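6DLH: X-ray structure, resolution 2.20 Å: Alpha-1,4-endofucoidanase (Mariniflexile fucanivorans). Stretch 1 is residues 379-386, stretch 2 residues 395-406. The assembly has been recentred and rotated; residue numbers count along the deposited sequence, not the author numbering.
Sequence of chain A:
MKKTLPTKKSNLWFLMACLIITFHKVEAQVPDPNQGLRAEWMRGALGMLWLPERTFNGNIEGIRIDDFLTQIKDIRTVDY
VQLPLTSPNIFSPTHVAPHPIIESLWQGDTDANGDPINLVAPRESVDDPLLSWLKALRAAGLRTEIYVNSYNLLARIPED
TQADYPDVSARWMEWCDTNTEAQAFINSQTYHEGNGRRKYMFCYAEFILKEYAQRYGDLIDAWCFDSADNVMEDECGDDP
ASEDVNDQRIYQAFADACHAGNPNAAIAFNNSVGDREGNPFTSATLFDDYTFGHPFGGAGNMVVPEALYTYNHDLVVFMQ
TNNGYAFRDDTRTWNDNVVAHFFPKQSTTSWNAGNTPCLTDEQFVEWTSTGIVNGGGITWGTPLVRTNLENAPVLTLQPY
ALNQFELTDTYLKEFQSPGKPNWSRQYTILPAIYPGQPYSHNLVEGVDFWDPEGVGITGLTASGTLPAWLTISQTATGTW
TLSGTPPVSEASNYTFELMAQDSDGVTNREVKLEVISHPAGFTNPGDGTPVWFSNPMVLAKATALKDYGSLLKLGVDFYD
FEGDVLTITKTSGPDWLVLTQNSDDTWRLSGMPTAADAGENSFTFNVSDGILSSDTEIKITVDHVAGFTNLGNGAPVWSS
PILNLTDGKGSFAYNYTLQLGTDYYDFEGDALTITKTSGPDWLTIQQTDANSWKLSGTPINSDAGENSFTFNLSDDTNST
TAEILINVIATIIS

Stretch 1 379-386: TWGTPLVR
Stretch 2 (395-406) LTLQPYALNQFE

Contact between residues 379-386 and 395-406 of the Alpha-1,4-endofucoidanase, which together bury 634 Å². The first stretch is extended, with phi/psi of -89/124 at Thr-382, -81/133 at Pro-383 and -92/164 at Leu-384, and turns a corner at Val-385 (-68/-47). The second turns at Thr-396 (-125/167), pairs antiparallel with the first at Leu-397 (-67/143), continues through Gln-398 (-49/133), then enters a helix at Pro-399 that continues beyond Glu-406. Register is set by Leu-384 and Leu-397, a non-hydrogen-bonded antiparallel pair with CA atoms 4.3 Å apart and diverging side chains; Val-385 CA lies 5.1 Å from Gln-398 CA, and Thr-382 CA 6.5 Å from Ala-401 CA.

Two backbone hydrogen bonds flank this pair. Gln-398 N donates to Pro-383 O (3.0 Å, 161°), and Val-385 N donates to Thr-396 O (3.0 Å, 143°). Each acceptor also receives a CA-H...O contact: Leu-397 CA lies 3.4 Å from Pro-383 O, and Leu-384 CA 3.1 Å from Thr-396 O. Pro-383 has no amide hydrogen to offer, so its backbone takes part here through its carbonyl alone. Leu-384 O is satisfied by water 1, which donates to it at 2.8 Å and accepts from Gln-398 NE2 at 2.8 Å, so the side-chain NE2 of Gln-398 (chi1 m, chi2 m, chi3 0°) is linked to Leu-384 O by one water, while Gln-398 NE2 also packs 3.9 Å from Val-385 CA.

Gln-398 is the helix N-cap residue. Its carbonyl O accepts from Leu-402 N (3.3 Å) and, weakly, from Ala-401 N (2.9 Å); farther along, Phe-405 N donates to Ala-401 O (2.9 Å). Pro-399 suits the first turn, where its lack of an amide hydrogen costs no helical bond.

Apolar packing fills the remainder. Pro-383, ring C-gamma endo, sets CD 3.7 Å from Ala-401 CB, whose small methyl points toward the first stretch, and CG 3.7 Å from Tyr-400 CZ. Tyr-400 (chi1 p) brings its OH to 3.2 Å from Pro-383 CG; that hydroxyl is hydrogen-bonded elsewhere in the structure, as are Thr-382 OG1 and Trp-380 NE1. Leu-384 (m, t) meets Leu-395 (m, t), CD1 to CD2 4.2 Å, and Leu-397 (m, t), CD2 to CD2 4.2 Å. Phe-405, chi1 off-well at -110°, places CE1 3.5 Å from Thr-382 CG2 and 3.8 Å from Trp-380 CB, which sits at its ring edge. Thr-382 (chi1 p) thus pairs a satisfied hydroxyl with a buried methyl. The Trp-380 five-membered ring (chi1 m, chi2 103°) lies obliquely to Phe-405, centroids 5.7 Å apart, planes at 85°.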

ATOM      1  N   THR A 379     -16.066   3.519   7.105  1.00 22.28           N
ATOM      2  CA  THR A 379     -14.633   3.476   6.886  1.00 22.24           C
ATOM      3  C   THR A 379     -14.027   4.726   7.510  1.00 22.10           C
ATOM      4  O   THR A 379     -14.125   5.803   6.935  1.00 23.21           O
ATOM      5  CB  THR A 379     -14.273   3.489   5.394  1.00 22.36           C
ATOM      6  OG1 THR A 379     -15.012   2.470   4.725  1.00 22.39           O
ATOM      7  CG2 THR A 379     -12.795   3.270   5.156  1.00 21.47           C
ATOM      8  N   TRP A 380     -13.415   4.593   8.690  1.00 21.96           N
ATOM      9  CA  TRP A 380     -12.715   5.742   9.234  1.00 21.42           C
ATOM     10  C   TRP A 380     -11.460   5.985   8.410  1.00 21.67           C
ATOM     11  O   TRP A 380     -10.705   5.054   8.134  1.00 21.81           O
ATOM     12  CB  TRP A 380     -12.385   5.559  10.721  1.00 20.66           C
ATOM     13  CG  TRP A 380     -13.525   5.970  11.599  1.00 20.31           C
ATOM     14  CD1 TRP A 380     -14.403   5.153  12.255  1.00 20.29           C
ATOM     15  CD2 TRP A 380     -13.945   7.318  11.867  1.00 19.07           C
ATOM     16  NE1 TRP A 380     -15.317   5.902  12.946  1.00 20.57           N
ATOM     17  CE2 TRP A 380     -15.066   7.234  12.717  1.00 19.77           C
ATOM     18  CE3 TRP A 380     -13.467   8.579  11.491  1.00 19.18           C
ATOM     19  CZ2 TRP A 380     -15.706   8.371  13.205  1.00 19.47           C
ATOM     20  CZ3 TRP A 380     -14.100   9.704  11.969  1.00 19.20           C
ATOM     21  CH2 TRP A 380     -15.210   9.592  12.806  1.00 19.89           C
ATOM     22  N   GLY A 381     -11.268   7.246   8.016  1.00 22.37           N
ATOM     23  CA  GLY A 381      -9.972   7.690   7.544  1.00 20.58           C
ATOM     24  C   GLY A 381      -9.029   7.798   8.735  1.00 21.32           C
ATOM     25  O   GLY A 381      -8.968   8.850   9.372  1.00 23.44           O
ATOM     26  N   THR A 382      -8.319   6.697   9.019  1.00 20.99           N
ATOM     27  CA  THR A 382      -7.432   6.558  10.162  1.00 21.72           C
ATOM     28  C   THR A 382      -6.035   7.028   9.778  1.00 22.22           C
ATOM     29  O   THR A 382      -5.457   6.512   8.828  1.00 23.52           O
ATOM     30  CB  THR A 382      -7.377   5.094  10.631  1.00 22.18           C
ATOM     31  OG1 THR A 382      -7.027   4.265   9.515  1.00 22.37           O
ATOM     32  CG2 THR A 382      -8.681   4.615  11.234  1.00 20.67           C
ATOM     33  N   PRO A 383      -5.434   7.996  10.509  1.00 22.66           N
ATOM     34  CA  PRO A 383      -4.128   8.547  10.132  1.00 22.93           C
ATOM     35  C   PRO A 383      -2.913   7.711  10.553  1.00 24.41           C
ATOM     36  O   PRO A 383      -2.800   7.270  11.700  1.00 22.98           O
ATOM     37  CB  PRO A 383      -4.097   9.879  10.898  1.00 22.94           C
ATOM     38  CG  PRO A 383      -4.915   9.613  12.151  1.00 22.10           C
ATOM     39  CD  PRO A 383      -5.987   8.629  11.717  1.00 21.66           C
ATOM     40  N   LEU A 384      -1.988   7.522   9.605  1.00 25.08           N
ATOM     41  CA  LEU A 384      -0.689   6.945   9.896  1.00 25.71           C
ATOM     42  C   LEU A 384       0.278   8.085  10.205  1.00 26.61           C
ATOM     43  O   LEU A 384      -0.001   9.238   9.878  1.00 27.53           O
ATOM     44  CB  LEU A 384      -0.229   6.138   8.679  1.00 26.31           C
ATOM     45  CG  LEU A 384      -1.204   5.071   8.194  1.00 27.46           C
ATOM     46  CD1 LEU A 384      -0.698   4.427   6.909  1.00 26.01           C
ATOM     47  CD2 LEU A 384      -1.459   4.020   9.274  1.00 26.35           C
ATOM     48  N   VAL A 385       1.420   7.756  10.817  1.00 26.37           N
ATOM     49  CA  VAL A 385       2.357   8.768  11.288  1.00 27.81           C
ATOM     50  C   VAL A 385       3.016   9.517  10.120  1.00 29.10           C
ATOM     51  O   VAL A 385       3.103  10.741  10.155  1.00 29.20           O
ATOM     52  CB  VAL A 385       3.388   8.162  12.263  1.00 28.24           C
ATOM     53  CG1 VAL A 385       4.611   9.055  12.464  1.00 25.85           C
ATOM     54  CG2 VAL A 385       2.742   7.813  13.598  1.00 27.49           C
ATOM     55  N   ARG A 386       3.503   8.788   9.105  1.00 30.01           N
ATOM     56  CA  ARG A 386       4.163   9.406   7.965  1.00 31.95           C
ATOM     57  C   ARG A 386       3.964   8.525   6.733  1.00 31.81           C
ATOM     58  O   ARG A 386       4.481   7.410   6.651  1.00 31.36           O
ATOM     59  CB  ARG A 386       5.646   9.647   8.276  1.00 36.25           C
ATOM     60  CG  ARG A 386       6.333  10.649   7.357  1.00 39.76           C
ATOM     61  CD  ARG A 386       7.839  10.733   7.552  1.00 41.64           C
ATOM     62  NE  ARG A 386       8.225  11.107   8.902  1.00 45.81           N
ATOM     63  CZ  ARG A 386       8.900  10.334   9.743  1.00 46.00           C
ATOM     64  NH1 ARG A 386       9.511   9.241   9.315  1.00 44.43           N
ATOM     65  NH2 ARG A 386       8.952  10.652  11.023  1.00 47.85           N
ATOM     66  N   LEU A 395       4.283   3.554   8.780  1.00 27.75           N
ATOM     67  CA  LEU A 395       2.981   3.158   8.276  1.00 26.26           C
ATOM     68  C   LEU A 395       2.186   2.466   9.380  1.00 24.89           C
ATOM     69  O   LEU A 395       1.576   1.424   9.163  1.00 23.82           O
ATOM     70  CB  LEU A 395       3.169   2.277   7.035  1.00 26.28           C
ATOM     71  CG  LEU A 395       3.917   2.928   5.868  1.00 26.24           C
ATOM     72  CD1 LEU A 395       4.066   1.943   4.725  1.00 26.41           C
ATOM     73  CD2 LEU A 395       3.187   4.173   5.379  1.00 26.09           C
ATOM     74  N   THR A 396       2.208   3.074  10.571  1.00 25.59           N
ATOM     75  CA  THR A 396       1.384   2.654  11.693  1.00 25.03           C
ATOM     76  C   THR A 396       0.584   3.870  12.163  1.00 25.70           C
ATOM     77  O   THR A 396       0.895   4.986  11.757  1.00 24.70           O
ATOM     78  CB  THR A 396       2.246   2.025  12.796  1.00 24.71           C
ATOM     79  OG1 THR A 396       3.249   2.981  13.154  1.00 24.55           O
ATOM     80  CG2 THR A 396       2.889   0.719  12.376  1.00 21.83           C
ATOM     81  N   LEU A 397      -0.429   3.640  13.018  1.00 25.00           N
ATOM     82  CA  LEU A 397      -1.363   4.671  13.446  1.00 24.69           C
ATOM     83  C   LEU A 397      -0.644   5.707  14.303  1.00 25.18           C
ATOM     84  O   LEU A 397       0.231   5.374  15.102  1.00 23.51           O
ATOM     85  CB  LEU A 397      -2.498   4.054  14.272  1.00 24.11           C
ATOM     86  CG  LEU A 397      -3.482   3.133  13.547  1.00 25.13           C
ATOM     87  CD1 LEU A 397      -4.457   2.528  14.547  1.00 24.55           C
ATOM     88  CD2 LEU A 397      -4.242   3.871  12.453  1.00 23.63           C
ATOM     89  N   GLN A 398      -1.052   6.969  14.127  1.00 25.55           N
ATOM     90  CA  GLN A 398      -0.882   7.985  15.154  1.00 26.08           C
ATOM     91  C   GLN A 398      -1.377   7.428  16.487  1.00 25.46           C
ATOM     92  O   GLN A 398      -2.455   6.830  16.563  1.00 25.06           O
ATOM     93  CB  GLN A 398      -1.691   9.235  14.801  1.00 25.66           C
ATOM     94  CG  GLN A 398      -1.061  10.079  13.703  1.00 28.82           C
ATOM     95  CD  GLN A 398       0.137  10.864  14.185  1.00 30.40           C
ATOM     96  OE1 GLN A 398       0.529  10.792  15.351  1.00 31.79           O
ATOM     97  NE2 GLN A 398       0.721  11.638  13.286  1.00 28.67           N
ATOM     98  N   PRO A 399      -0.600   7.598  17.579  1.00 25.14           N
ATOM     99  CA  PRO A 399      -1.008   7.109  18.894  1.00 23.94           C
ATOM    100  C   PRO A 399      -2.440   7.498  19.255  1.00 23.07           C
ATOM    101  O   PRO A 399      -3.152   6.686  19.835  1.00 23.28           O
ATOM    102  CB  PRO A 399       0.025   7.765  19.825  1.00 24.74           C
ATOM    103  CG  PRO A 399       1.268   7.855  18.965  1.00 24.37           C
ATOM    104  CD  PRO A 399       0.730   8.240  17.602  1.00 25.10           C
ATOM    105  N   TYR A 400      -2.875   8.715  18.890  1.00 21.81           N
ATOM    106  CA  TYR A 400      -4.219   9.146  19.263  1.00 22.69           C
ATOM    107  C   TYR A 400      -5.290   8.326  18.547  1.00 22.71           C
ATOM    108  O   TYR A 400      -6.353   8.060  19.112  1.00 23.59           O
ATOM    109  CB  TYR A 400      -4.446  10.654  19.092  1.00 22.53           C
ATOM    110  CG  TYR A 400      -4.642  11.116  17.675  1.00 23.16           C
ATOM    111  CD1 TYR A 400      -5.852  10.935  17.014  1.00 23.73           C
ATOM    112  CD2 TYR A 400      -3.604  11.725  16.987  1.00 23.63           C
ATOM    113  CE1 TYR A 400      -6.019  11.334  15.695  1.00 23.39           C
ATOM    114  CE2 TYR A 400      -3.765  12.149  15.678  1.00 23.29           C
ATOM    115  CZ  TYR A 400      -4.976  11.963  15.038  1.00 23.21           C
ATOM    116  OH  TYR A 400      -5.111  12.397  13.756  1.00 24.06           O
ATOM    117  N   ALA A 401      -5.014   7.940  17.300  1.00 22.15           N
ATOM    118  CA  ALA A 401      -5.999   7.207  16.518  1.00 21.93           C
ATOM    119  C   ALA A 401      -6.214   5.829  17.136  1.00 21.83           C
ATOM    120  O   ALA A 401      -7.353   5.391  17.261  1.00 23.08           O
ATOM    121  CB  ALA A 401      -5.578   7.128  15.068  1.00 21.00           C
ATOM    122  N   LEU A 402      -5.113   5.175  17.551  1.00 22.17           N
ATOM    123  CA  LEU A 402      -5.170   3.911  18.273  1.00 21.45           C
ATOM    124  C   LEU A 402      -5.982   4.094  19.554  1.00 22.15           C
ATOM    125  O   LEU A 402      -6.888   3.307  19.831  1.00 21.62           O
ATOM    126  CB  LEU A 402      -3.751   3.399  18.561  1.00 21.55           C
ATOM    127  CG  LEU A 402      -3.662   2.060  19.310  1.00 21.58           C
ATOM    128  CD1 LEU A 402      -4.300   0.933  18.513  1.00 21.81           C
ATOM    129  CD2 LEU A 402      -2.226   1.692  19.633  1.00 21.15           C
ATOM    130  N   ASN A 403      -5.671   5.158  20.310  1.00 21.74           N
ATOM    131  CA  ASN A 403      -6.391   5.501  21.530  1.00 21.57           C
ATOM    132  C   ASN A 403      -7.900   5.502  21.271  1.00 22.63           C
ATOM    133  O   ASN A 403      -8.652   4.793  21.941  1.00 23.83           O
ATOM    134  CB  ASN A 403      -5.900   6.842  22.081  1.00 22.03           C
ATOM    135  CG  ASN A 403      -6.736   7.369  23.228  1.00 22.07           C
ATOM    136  OD1 ASN A 403      -6.703   6.819  24.324  1.00 21.48           O
ATOM    137  ND2 ASN A 403      -7.468   8.450  22.993  1.00 20.81           N
ATOM    138  N   GLN A 404      -8.336   6.271  20.262  1.00 21.44           N
ATOM    139  CA  GLN A 404      -9.755   6.447  19.991  1.00 21.42           C
ATOM    140  C   GLN A 404     -10.404   5.129  19.563  1.00 21.75           C
ATOM    141  O   GLN A 404     -11.505   4.800  20.011  1.00 22.17           O
ATOM    142  CB  GLN A 404      -9.974   7.579  18.983  1.00 21.32           C
ATOM    143  CG  GLN A 404      -9.451   8.934  19.455  1.00 21.11           C
ATOM    144  CD  GLN A 404     -10.039  10.093  18.682  1.00 22.03           C
ATOM    145  OE1 GLN A 404     -10.132  10.066  17.450  1.00 21.91           O
ATOM    146  NE2 GLN A 404     -10.430  11.136  19.402  1.00 20.71           N
ATOM    147  N   PHE A 405      -9.708   4.378  18.700  1.00 22.45           N
ATOM    148  CA  PHE A 405     -10.155   3.083  18.211  1.00 22.68           C
ATOM    149  C   PHE A 405     -10.258   2.059  19.341  1.00 23.09           C
ATOM    150  O   PHE A 405     -11.182   1.249  19.359  1.00 23.17           O
ATOM    151  CB  PHE A 405      -9.289   2.622  17.029  1.00 22.96           C
ATOM    152  CG  PHE A 405     -10.027   2.647  15.716  1.00 22.08           C
ATOM    153  CD1 PHE A 405     -10.155   3.820  14.993  1.00 22.44           C
ATOM    154  CD2 PHE A 405     -10.650   1.507  15.231  1.00 22.60           C
ATOM    155  CE1 PHE A 405     -10.876   3.849  13.804  1.00 22.07           C
ATOM    156  CE2 PHE A 405     -11.370   1.535  14.043  1.00 22.98           C
ATOM    157  CZ  PHE A 405     -11.477   2.708  13.326  1.00 21.62           C
ATOM    158  N   GLU A 406      -9.327   2.117  20.302  1.00 24.50           N
ATOM    159  CA  GLU A 406      -9.354   1.217  21.446  1.00 23.91           C
ATOM    160  C   GLU A 406     -10.554   1.520  22.345  1.00 24.34           C
ATOM    161  O   GLU A 406     -11.251   0.602  22.772  1.00 24.16           O
ATOM    162  CB  GLU A 406      -8.029   1.258  22.210  1.00 25.21           C
ATOM    163  CG  GLU A 406      -6.898   0.516  21.517  1.00 27.22           C
ATOM    164  CD  GLU A 406      -6.955  -1.003  21.528  1.00 29.15           C
ATOM    165  OE1 GLU A 406      -7.958  -1.564  22.019  1.00 31.13           O
ATOM    166  OE2 GLU A 406      -5.986  -1.626  21.049  1.00 30.16           O
TER
HETATM  167  O   HOH W   1       0.263  11.935  10.511  1.00 25.08           O